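Probable branched-chain-amino-acid aminotransferase (Thermotoga maritima MSB8, PDB 3CSW) probably transfers the amino group of leucine, isoleucine or valine to 2-oxoglutarate, using pyridoxal 5'-phosphate as cofactor. Local coordinates at residues A[57-60]-A[61-64]; A[74-77]-A[78-82]; A[202-205]-A[206-210]. All coordinates share one frame; numbering follows the deposited sequence. Where two conformers were deposited one is given.

Contact 1: A[57-60]-A[61-64]; sequences YKHY and TRLK. With PLP (pyridoxal-5'-phosphate), chain E.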
ATOM      1  N   TYR A  57      21.480  25.981  15.391  1.00 30.92           N
ATOM      2  CA  TYR A  57      20.464  26.610  14.555  1.00 30.67           C
ATOM      3  C   TYR A  57      19.685  25.572  13.728  1.00 29.48           C
ATOM      4  O   TYR A  57      18.477  25.647  13.632  1.00 29.61           O
ATOM      5  CB  TYR A  57      21.080  27.687  13.630  1.00 32.26           C
ATOM      6  CG  TYR A  57      20.010  28.434  12.875  1.00 33.33           C
ATOM      7  CD1 TYR A  57      19.118  29.262  13.553  1.00 36.76           C
ATOM      8  CD2 TYR A  57      19.852  28.276  11.501  1.00 36.07           C
ATOM      9  CE1 TYR A  57      18.101  29.916  12.885  1.00 35.90           C
ATOM     10  CE2 TYR A  57      18.837  28.925  10.825  1.00 37.83           C
ATOM     11  CZ  TYR A  57      17.965  29.747  11.519  1.00 37.35           C
ATOM     12  OH  TYR A  57      16.952  30.400  10.851  1.00 39.71           O
ATOM     13  N   LYS A  58      20.390  24.607  13.149  1.00 29.47           N
ATOM     14  CA  LYS A  58      19.762  23.547  12.374  1.00 30.50           C
ATOM     15  C   LYS A  58      18.772  22.740  13.204  1.00 31.08           C
ATOM     16  O   LYS A  58      17.682  22.419  12.731  1.00 33.06           O
ATOM     17  CB  LYS A  58      20.822  22.621  11.770  1.00 29.72           C
ATOM     18  CG  LYS A  58      21.624  23.305  10.676  1.00 32.51           C
ATOM     19  CD  LYS A  58      22.655  22.409  10.040  1.00 29.61           C
ATOM     20  CE  LYS A  58      23.254  23.091   8.813  1.00 32.39           C
ATOM     21  NZ  LYS A  58      24.367  22.224   8.283  1.00 40.14           N
ATOM     22  N   HIS A  59      19.159  22.415  14.434  1.00 31.47           N
ATOM     23  CA  HIS A  59      18.282  21.695  15.354  1.00 31.25           C
ATOM     24  C   HIS A  59      17.098  22.540  15.806  1.00 32.38           C
ATOM     25  O   HIS A  59      16.001  22.033  15.927  1.00 35.42           O
ATOM     26  CB  HIS A  59      19.069  21.199  16.558  1.00 31.43           C
ATOM     27  CG  HIS A  59      19.886  19.983  16.272  1.00 29.85           C
ATOM     28  ND1 HIS A  59      19.324  18.733  16.153  1.00 33.69           N
ATOM     29  CD2 HIS A  59      21.213  19.819  16.065  1.00 30.31           C
ATOM     30  CE1 HIS A  59      20.272  17.851  15.890  1.00 31.41           C
ATOM     31  NE2 HIS A  59      21.428  18.480  15.851  1.00 26.83           N
ATOM     32  N   TYR A  60      17.322  23.822  16.057  1.00 33.85           N
ATOM     33  CA  TYR A  60      16.245  24.750  16.405  1.00 33.56           C
ATOM     34  C   TYR A  60      15.172  24.830  15.310  1.00 34.36           C
ATOM     35  O   TYR A  60      13.979  24.827  15.597  1.00 34.22           O
ATOM     36  CB  TYR A  60      16.811  26.153  16.663  1.00 32.80           C
ATOM     37  CG  TYR A  60      15.768  27.151  17.118  1.00 34.11           C
ATOM     38  CD1 TYR A  60      15.339  27.190  18.444  1.00 32.74           C
ATOM     39  CD2 TYR A  60      15.187  28.030  16.216  1.00 35.15           C
ATOM     40  CE1 TYR A  60      14.359  28.091  18.860  1.00 31.51           C
ATOM     41  CE2 TYR A  60      14.203  28.938  16.613  1.00 32.83           C
ATOM     42  CZ  TYR A  60      13.793  28.969  17.931  1.00 36.67           C
ATOM     43  OH  TYR A  60      12.825  29.895  18.309  1.00 37.99           O
ATOM     44  N   THR A  61      15.587  24.919  14.054  1.00 35.64           N
ATOM     45  CA  THR A  61      14.605  25.032  12.962  1.00 35.87           C
ATOM     46  C   THR A  61      13.836  23.717  12.763  1.00 35.82           C
ATOM     47  O   THR A  61      12.666  23.756  12.391  1.00 36.91           O
ATOM     48  CB  THR A  61      15.238  25.556  11.639  1.00 36.54           C
ATOM     49  OG1 THR A  61      16.046  24.540  11.051  1.00 39.20           O
ATOM     50  CG2 THR A  61      16.102  26.804  11.918  1.00 32.85           C
ATOM     51  N   ARG A  62      14.474  22.571  13.006  1.00 35.84           N
ATOM     52  CA  ARG A  62      13.801  21.264  12.927  0.50 37.36           C
ATOM     53  C   ARG A  62      12.777  21.156  14.041  1.00 37.02           C
ATOM     54  O   ARG A  62      11.696  20.606  13.846  1.00 38.09           O
ATOM     55  CB  ARG A  62      14.768  20.076  13.069  0.50 37.18           C
ATOM     56  CG  ARG A  62      15.114  19.316  11.790  0.50 39.36           C
ATOM     57  CD  ARG A  62      15.091  17.789  12.032  0.50 37.53           C
ATOM     58  NE  ARG A  62      16.009  17.362  13.092  0.50 37.14           N
ATOM     59  CZ  ARG A  62      16.894  16.371  12.999  0.50 33.78           C
ATOM     60  NH1 ARG A  62      17.012  15.650  11.898  0.50 35.26           N
ATOM     61  NH2 ARG A  62      17.661  16.090  14.036  0.50 29.03           N
ATOM     62  N   LEU A  63      13.145  21.660  15.221  1.00 38.12           N
ATOM     63  CA  LEU A  63      12.245  21.665  16.376  1.00 37.28           C
ATOM     64  C   LEU A  63      11.009  22.493  16.018  1.00 39.31           C
ATOM     65  O   LEU A  63       9.881  22.046  16.210  1.00 37.18           O
ATOM     66  CB  LEU A  63      12.945  22.208  17.633  1.00 35.73           C
ATOM     67  CG  LEU A  63      12.240  22.084  18.999  1.00 37.83           C
ATOM     68  CD1 LEU A  63      12.061  20.619  19.468  1.00 32.71           C
ATOM     69  CD2 LEU A  63      12.997  22.859  20.070  1.00 34.46           C
ATOM     70  N   LYS A  64      11.223  23.690  15.477  1.00 42.16           N
ATOM     71  CA  LYS A  64      10.108  24.546  15.059  1.00 46.12           C
ATOM     72  C   LYS A  64       9.193  23.841  14.034  1.00 44.56           C
ATOM     73  O   LYS A  64       7.965  23.887  14.127  1.00 45.92           O
ATOM     74  CB  LYS A  64      10.638  25.863  14.492  1.00 46.98           C
ATOM     75  CG  LYS A  64       9.532  26.843  14.157  1.00 53.98           C
ATOM     76  CD  LYS A  64      10.042  28.248  13.765  1.00 56.84           C
ATOM     77  CE  LYS A  64       8.867  29.258  13.742  1.00 65.60           C
ATOM     78  NZ  LYS A  64       7.551  28.630  13.298  1.00 66.06           N
TER
HETATM   79  N1  PLP E 300      16.497   8.813  11.904  1.00 37.69           N
HETATM   80  C2  PLP E 300      15.725   8.813  13.060  1.00 44.18           C
HETATM   81  C2A PLP E 300      14.473   7.992  13.060  1.00 37.75           C
HETATM   82  C3  PLP E 300      16.134   9.567  14.182  1.00 50.38           C
HETATM   83  O3  PLP E 300      15.433   9.514  15.364  1.00 51.69           O
HETATM   84  C4  PLP E 300      17.330  10.321  14.117  1.00 53.30           C
HETATM   85  C4A PLP E 300      17.823  11.081  15.318  1.00 53.47           C
HETATM   86  O4A PLP E 300      18.471  10.494  16.204  1.00 64.86           O
HETATM   87  C5  PLP E 300      18.097  10.300  12.939  1.00 43.80           C
HETATM   88  C6  PLP E 300      17.662   9.552  11.842  1.00 36.73           C
HETATM   89  C5A PLP E 300      19.485  10.896  12.889  1.00 42.16           C
HETATM   90  O4P PLP E 300      19.413  12.295  12.657  1.00 44.26           O
HETATM   91  P   PLP E 300      20.587  13.326  13.127  1.00 42.88           P
HETATM   92  O1P PLP E 300      20.079  14.777  13.013  1.00 40.80           O
HETATM   93  O2P PLP E 300      21.788  13.146  12.243  1.00 35.11           O
HETATM   94  O3P PLP E 300      20.905  12.951  14.569  1.00 42.59           O
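T61 and Y57 meet by a CH-pi contact one helical turn apart. The methyl CG2 of T61 sits over one face of the Y57 ring, 3.7 Å from its centroid and displaced toward the rim near CZ. The two side chains cross at about a right angle. The Y57 ring also meets the ring of F78 edge-to-face.

With T61 chi1 at 73°, its OG1 lies between the backbone N and the carbonyl carbon and donates to K58 O, three residues back, at 3.2 Å. R62 N reaches K58 O from the same face of the carbonyl, so two donors grip that oxygen. The R62 N bond belongs to the i+4 to i pattern of helix 56-68, which also joins T61 to Y57, L63 to H59 and K64 to Y60.

R62 binds the PLP phosphate. In one of its two conformers, R62 NH2 donates to PLP O1P at 2.9 Å, and NH1 may add a weak bond there; O1P lies near the guanidinium plane. H59 runs beside R62, with 3.7 Å between H59 CE1 and R62 NH2 and the planes 70° apart. E44 takes R62 NE in a salt bridge and accepts from H59 ND1.

Contact 2: A[74-77]-A[78-82]; sequences LSLS and FDEFT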
ATOM      1  N   LEU A  74       6.794  27.798  19.014  1.00 77.31           N
ATOM      2  CA  LEU A  74       7.940  27.572  19.868  1.00 73.85           C
ATOM      3  C   LEU A  74       7.991  28.735  20.859  1.00 71.96           C
ATOM      4  O   LEU A  74       7.855  29.896  20.470  1.00 71.69           O
ATOM      5  CB  LEU A  74       9.208  27.483  19.013  1.00 73.05           C
ATOM      6  CG  LEU A  74      10.241  26.450  19.441  1.00 70.33           C
ATOM      7  CD1 LEU A  74      11.245  26.262  18.324  1.00 70.49           C
ATOM      8  CD2 LEU A  74      10.917  26.858  20.749  1.00 68.84           C
ATOM      9  N   SER A  75       8.151  28.421  22.142  1.00 69.97           N
ATOM     10  CA  SER A  75       8.203  29.455  23.187  1.00 67.83           C
ATOM     11  C   SER A  75       9.550  30.178  23.205  1.00 63.67           C
ATOM     12  O   SER A  75       9.596  31.401  23.303  1.00 64.11           O
ATOM     13  CB  SER A  75       7.932  28.840  24.569  1.00 68.89           C
ATOM     14  OG  SER A  75       8.902  27.854  24.909  1.00 69.83           O
ATOM     15  N   LEU A  76      10.633  29.402  23.110  1.00 58.10           N
ATOM     16  CA  LEU A  76      12.001  29.925  23.149  1.00 53.27           C
ATOM     17  C   LEU A  76      12.446  30.582  21.845  1.00 47.23           C
ATOM     18  O   LEU A  76      12.124  30.115  20.750  1.00 46.29           O
ATOM     19  CB  LEU A  76      13.003  28.802  23.487  1.00 53.69           C
ATOM     20  CG  LEU A  76      13.385  28.644  24.962  1.00 56.59           C
ATOM     21  CD1 LEU A  76      14.428  27.560  25.127  1.00 57.14           C
ATOM     22  CD2 LEU A  76      13.893  29.938  25.546  1.00 56.13           C
ATOM     23  N   SER A  77      13.215  31.655  21.970  1.00 42.77           N
ATOM     24  CA  SER A  77      13.861  32.257  20.811  1.00 39.36           C
ATOM     25  C   SER A  77      15.132  31.450  20.537  1.00 36.98           C
ATOM     26  O   SER A  77      15.582  30.664  21.384  1.00 33.86           O
ATOM     27  CB  SER A  77      14.185  33.729  21.060  1.00 37.95           C
ATOM     28  OG  SER A  77      15.219  33.875  22.024  1.00 41.04           O
ATOM     29  N   PHE A  78      15.701  31.612  19.347  1.00 35.82           N
ATOM     30  CA  PHE A  78      16.953  30.944  19.049  1.00 33.40           C
ATOM     31  C   PHE A  78      18.032  31.436  19.998  1.00 35.30           C
ATOM     32  O   PHE A  78      18.862  30.666  20.496  1.00 37.47           O
ATOM     33  CB  PHE A  78      17.393  31.205  17.622  1.00 32.59           C
ATOM     34  CG  PHE A  78      18.718  30.592  17.301  1.00 32.58           C
ATOM     35  CD1 PHE A  78      18.941  29.234  17.544  1.00 29.03           C
ATOM     36  CD2 PHE A  78      19.750  31.358  16.796  1.00 30.37           C
ATOM     37  CE1 PHE A  78      20.154  28.665  17.291  1.00 33.61           C
ATOM     38  CE2 PHE A  78      20.982  30.785  16.513  1.00 31.80           C
ATOM     39  CZ  PHE A  78      21.188  29.450  16.757  1.00 30.40           C
ATOM     40  N   ASP A  79      18.005  32.736  20.245  1.00 37.61           N
ATOM     41  CA  ASP A  79      18.972  33.394  21.107  1.00 37.57           C
ATOM     42  C   ASP A  79      18.930  32.809  22.522  1.00 38.42           C
ATOM     43  O   ASP A  79      19.978  32.551  23.119  1.00 39.86           O
ATOM     44  CB  ASP A  79      18.678  34.895  21.120  1.00 38.65           C
ATOM     45  CG  ASP A  79      19.741  35.699  21.835  1.00 39.99           C
ATOM     46  OD1 ASP A  79      20.953  35.462  21.593  1.00 40.41           O
ATOM     47  OD2 ASP A  79      19.351  36.586  22.627  1.00 45.58           O
ATOM     48  N   GLU A  80      17.726  32.586  23.047  1.00 37.90           N
ATOM     49  CA  GLU A  80      17.557  31.989  24.379  1.00 39.44           C
ATOM     50  C   GLU A  80      17.942  30.508  24.405  1.00 37.06           C
ATOM     51  O   GLU A  80      18.548  30.031  25.370  1.00 36.00           O
ATOM     52  CB  GLU A  80      16.112  32.151  24.842  1.00 40.06           C
ATOM     53  CG  GLU A  80      15.738  33.602  25.130  1.00 43.94           C
ATOM     54  CD  GLU A  80      14.229  33.834  25.248  1.00 45.59           C
ATOM     55  OE1 GLU A  80      13.434  32.977  24.785  1.00 48.40           O
ATOM     56  OE2 GLU A  80      13.845  34.897  25.804  1.00 57.27           O
ATOM     57  N   PHE A  81      17.552  29.800  23.344  1.00 37.42           N
ATOM     58  CA  PHE A  81      17.903  28.388  23.108  1.00 35.57           C
ATOM     59  C   PHE A  81      19.423  28.242  23.218  1.00 34.95           C
ATOM     60  O   PHE A  81      19.910  27.431  24.012  1.00 35.20           O
ATOM     61  CB  PHE A  81      17.382  27.999  21.716  1.00 35.11           C
ATOM     62  CG  PHE A  81      17.653  26.567  21.287  1.00 35.89           C
ATOM     63  CD1 PHE A  81      16.978  25.510  21.867  1.00 35.13           C
ATOM     64  CD2 PHE A  81      18.513  26.299  20.219  1.00 32.64           C
ATOM     65  CE1 PHE A  81      17.194  24.205  21.438  1.00 36.94           C
ATOM     66  CE2 PHE A  81      18.728  25.006  19.786  1.00 34.64           C
ATOM     67  CZ  PHE A  81      18.069  23.957  20.387  1.00 34.45           C
ATOM     68  N   THR A  82      20.160  29.060  22.466  1.00 33.32           N
ATOM     69  CA  THR A  82      21.617  28.987  22.477  1.00 33.83           C
ATOM     70  C   THR A  82      22.171  29.334  23.860  1.00 34.45           C
ATOM     71  O   THR A  82      23.174  28.765  24.300  1.00 34.68           O
ATOM     72  CB  THR A  82      22.279  29.907  21.415  1.00 33.69           C
ATOM     73  OG1 THR A  82      22.075  31.292  21.740  1.00 37.71           O
ATOM     74  CG2 THR A  82      21.714  29.636  20.061  1.00 32.30           C
TER
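F81 N donates to S77 O at 2.9 Å, the first backbone bond of helix 78-89. Two more bonds close the same turn. E80 N donates to S77 OG at 3.0 Å, and the E80 carboxylate answers by accepting from S77 N. That bond, from S77 N to E80 OE1, measures 3.1 Å and is almost straight at 174°. The donor comes from above the carboxylate plane. Together the two bonds form a capping box, with S77 as the N-cap.

Torsions set up both halves. S77 OG stands between the backbone N and the carbonyl carbon (chi1 69°), which points it at E80 N. E80 CG lies beside its own backbone N (chi1 -68°), and the chain then runs out extended, back toward S77.

L76 CD2 lies against E80, at a separation so short that its placing is doubtful. L76 also touches F111 of strand 109-115, and its carbonyl oxygen probably accepts from Y60 OH of helix 56-68.

The box thus gives partners to two backbone N-H groups at the loop-helix junction, and the negative carboxylate beside the helix N-terminus probably suits the helix dipole.

Contact 3: A[202-205]-A[206-210]; sequences GITR and ENVIK. With PLP (pyridoxal-5'-phosphate), chain E.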
ATOM      1  N   GLY A 202      18.233  13.892   8.622  1.00 32.60           N
ATOM      2  CA  GLY A 202      19.235  14.005   9.652  1.00 32.66           C
ATOM      3  C   GLY A 202      20.296  15.047   9.333  1.00 31.04           C
ATOM      4  O   GLY A 202      20.717  15.199   8.171  1.00 32.78           O
ATOM      5  N   ILE A 203      20.702  15.762  10.370  1.00 29.20           N
ATOM      6  CA  ILE A 203      21.757  16.776  10.285  1.00 30.80           C
ATOM      7  C   ILE A 203      23.155  16.165  10.032  1.00 30.11           C
ATOM      8  O   ILE A 203      23.969  16.782   9.344  1.00 30.73           O
ATOM      9  CB  ILE A 203      21.749  17.681  11.546  1.00 30.89           C
ATOM     10  CG1 ILE A 203      20.439  18.487  11.538  1.00 29.98           C
ATOM     11  CG2 ILE A 203      23.054  18.551  11.627  1.00 27.86           C
ATOM     12  CD1 ILE A 203      20.135  19.251  12.780  1.00 35.46           C
ATOM     13  N   THR A 204      23.425  14.966  10.563  1.00 29.55           N
ATOM     14  CA  THR A 204      24.691  14.251  10.261  1.00 30.94           C
ATOM     15  C   THR A 204      24.719  13.803   8.801  1.00 30.55           C
ATOM     16  O   THR A 204      25.712  13.958   8.105  1.00 32.19           O
ATOM     17  CB  THR A 204      24.912  13.007  11.169  1.00 31.15           C
ATOM     18  OG1 THR A 204      24.513  13.305  12.507  1.00 32.95           O
ATOM     19  CG2 THR A 204      26.394  12.545  11.154  1.00 26.32           C
ATOM     20  N   ARG A 205      23.608  13.227   8.355  1.00 31.85           N
ATOM     21  CA  ARG A 205      23.412  12.864   6.949  1.00 29.45           C
ATOM     22  C   ARG A 205      23.730  14.024   5.991  1.00 27.60           C
ATOM     23  O   ARG A 205      24.459  13.865   5.042  1.00 29.21           O
ATOM     24  CB  ARG A 205      21.960  12.395   6.779  1.00 29.01           C
ATOM     25  CG  ARG A 205      21.469  12.173   5.349  1.00 28.03           C
ATOM     26  CD  ARG A 205      19.969  12.059   5.308  1.00 28.31           C
ATOM     27  NE  ARG A 205      19.514  11.711   3.973  1.00 28.49           N
ATOM     28  CZ  ARG A 205      19.283  12.597   3.007  1.00 30.77           C
ATOM     29  NH1 ARG A 205      19.446  13.900   3.223  1.00 32.18           N
ATOM     30  NH2 ARG A 205      18.870  12.171   1.826  1.00 28.03           N
ATOM     31  N   GLU A 206      23.134  15.173   6.232  1.00 26.50           N
ATOM     32  CA  GLU A 206      23.315  16.360   5.433  1.00 31.60           C
ATOM     33  C   GLU A 206      24.793  16.729   5.333  1.00 30.83           C
ATOM     34  O   GLU A 206      25.293  16.959   4.234  1.00 29.94           O
ATOM     35  CB  GLU A 206      22.497  17.479   6.092  1.00 32.66           C
ATOM     36  CG  GLU A 206      22.576  18.897   5.559  1.00 42.74           C
ATOM     37  CD  GLU A 206      21.986  19.877   6.621  1.00 44.84           C
ATOM     38  OE1 GLU A 206      20.755  19.843   6.909  1.00 53.90           O
ATOM     39  OE2 GLU A 206      22.777  20.627   7.220  1.00 56.85           O
ATOM     40  N   ASN A 207      25.479  16.768   6.480  1.00 29.96           N
ATOM     41  CA  ASN A 207      26.910  17.070   6.551  1.00 29.22           C
ATOM     42  C   ASN A 207      27.787  16.076   5.820  1.00 31.14           C
ATOM     43  O   ASN A 207      28.778  16.472   5.186  1.00 32.14           O
ATOM     44  CB  ASN A 207      27.368  17.192   8.003  1.00 27.89           C
ATOM     45  CG  ASN A 207      27.095  18.572   8.582  1.00 31.81           C
ATOM     46  OD1 ASN A 207      27.646  19.572   8.119  1.00 39.50           O
ATOM     47  ND2 ASN A 207      26.281  18.625   9.615  1.00 28.49           N
ATOM     48  N   VAL A 208      27.424  14.791   5.899  1.00 32.00           N
ATOM     49  CA  VAL A 208      28.168  13.730   5.217  1.00 30.03           C
ATOM     50  C   VAL A 208      28.023  13.860   3.698  1.00 29.75           C
ATOM     51  O   VAL A 208      28.992  13.656   2.989  1.00 29.46           O
ATOM     52  CB  VAL A 208      27.751  12.324   5.722  1.00 30.54           C
ATOM     53  CG1 VAL A 208      28.327  11.199   4.841  1.00 25.00           C
ATOM     54  CG2 VAL A 208      28.189  12.165   7.201  1.00 27.30           C
ATOM     55  N   ILE A 209      26.832  14.218   3.214  1.00 29.19           N
ATOM     56  CA  ILE A 209      26.600  14.446   1.771  1.00 30.23           C
ATOM     57  C   ILE A 209      27.496  15.586   1.261  1.00 32.19           C
ATOM     58  O   ILE A 209      28.167  15.464   0.206  1.00 33.91           O
ATOM     59  CB  ILE A 209      25.090  14.707   1.459  1.00 29.77           C
ATOM     60  CG1 ILE A 209      24.288  13.421   1.676  1.00 31.47           C
ATOM     61  CG2 ILE A 209      24.878  15.201   0.006  1.00 26.63           C
ATOM     62  CD1 ILE A 209      22.781  13.595   1.686  1.00 27.27           C
ATOM     63  N   LYS A 210      27.550  16.676   2.030  1.00 33.10           N
ATOM     64  CA  LYS A 210      28.424  17.804   1.703  1.00 30.81           C
ATOM     65  C   LYS A 210      29.899  17.436   1.774  1.00 29.04           C
ATOM     66  O   LYS A 210      30.696  17.885   0.947  1.00 31.72           O
ATOM     67  CB  LYS A 210      28.131  18.997   2.617  1.00 31.85           C
ATOM     68  CG  LYS A 210      26.734  19.524   2.432  1.00 32.65           C
ATOM     69  CD  LYS A 210      26.498  20.818   3.180  1.00 40.02           C
ATOM     70  CE  LYS A 210      24.987  21.072   3.324  1.00 40.52           C
ATOM     71  NZ  LYS A 210      24.623  22.510   3.281  1.00 45.99           N
TER
HETATM   72  N1  PLP E 300      16.497   8.813  11.904  1.00 37.69           N
HETATM   73  C2  PLP E 300      15.725   8.813  13.060  1.00 44.18           C
HETATM   74  C2A PLP E 300      14.473   7.992  13.060  1.00 37.75           C
HETATM   75  C3  PLP E 300      16.134   9.567  14.182  1.00 50.38           C
HETATM   76  O3  PLP E 300      15.433   9.514  15.364  1.00 51.69           O
HETATM   77  C4  PLP E 300      17.330  10.321  14.117  1.00 53.30           C
HETATM   78  C4A PLP E 300      17.823  11.081  15.318  1.00 53.47           C
HETATM   79  O4A PLP E 300      18.471  10.494  16.204  1.00 64.86           O
HETATM   80  C5  PLP E 300      18.097  10.300  12.939  1.00 43.80           C
HETATM   81  C6  PLP E 300      17.662   9.552  11.842  1.00 36.73           C
HETATM   82  C5A PLP E 300      19.485  10.896  12.889  1.00 42.16           C
HETATM   83  O4P PLP E 300      19.413  12.295  12.657  1.00 44.26           O
HETATM   84  P   PLP E 300      20.587  13.326  13.127  1.00 42.88           P
HETATM   85  O1P PLP E 300      20.079  14.777  13.013  1.00 40.80           O
HETATM   86  O2P PLP E 300      21.788  13.146  12.243  1.00 35.11           O
HETATM   87  O3P PLP E 300      20.905  12.951  14.569  1.00 42.59           O
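R205 and I209 lie side by side, pointing the same way, one turn apart on helix 203-214. The methyl CD1 of I209 covers one face of the R205 guanidinium, offset toward its rim, with 3.7 Å between CD1 and R205 NH1. R205 reaches this place because CG is anti to the backbone N (chi1 171°) and the chain stays extended to NE. Its NH2 then makes a salt bridge to E221 and a hydrogen bond to P193 O. With an alanine in place of R205, E221 is likely to lose its charged mate, P193 O this donor, and the I209 methyl its cover.

I203 and N207 also run side by side in one direction. N207 ND2 comes 3.8 Å from I203 CG2 and gives a weak bond to I203 O, which N207 N also binds at 3.2 Å. N207 OD1 is taken by N281. V208 sets its CG2 3.2 Å from T204 O, the acceptor for V208 N.

The N-terminal end of helix 203-214 holds the cofactor phosphate. G202 is the N-cap, and a side chain there would run into PLP O4P. I203 N donates to PLP O1P at 2.9 Å. T204 grips PLP O2P twice, through N at 3.0 Å and through OG1 at 2.7 Å. The helix belongs to a beta-alpha-beta unit between strands 189-193 and 219-222. Its N-terminus meets the phosphate with first-turn backbone N-H groups that have no helical acceptor, and the helix dipole is likely to steady the negative charge.

The three contacts come in series along the chain, all within the part that marks it as a class IV aminotransferase. Contact 1 lies on helix 56-68; contact 2 joins the loop after it to the start of helix 78-89, with centres about 10 Å apart. Ring packing, including Y60 on F81, joins them. Contact 3 opens helix 203-214, its centre about 15 Å from that of contact 1. The salt bridge between K58 and E206 and packing of H59 on I203 tie the two together, and both reach the phosphate of PLP. Two helices distant in sequence thus share the phosphate, while contact 2 packs on helix 56-68 and does not touch contact 3, their nearest atoms about 9 Å apart.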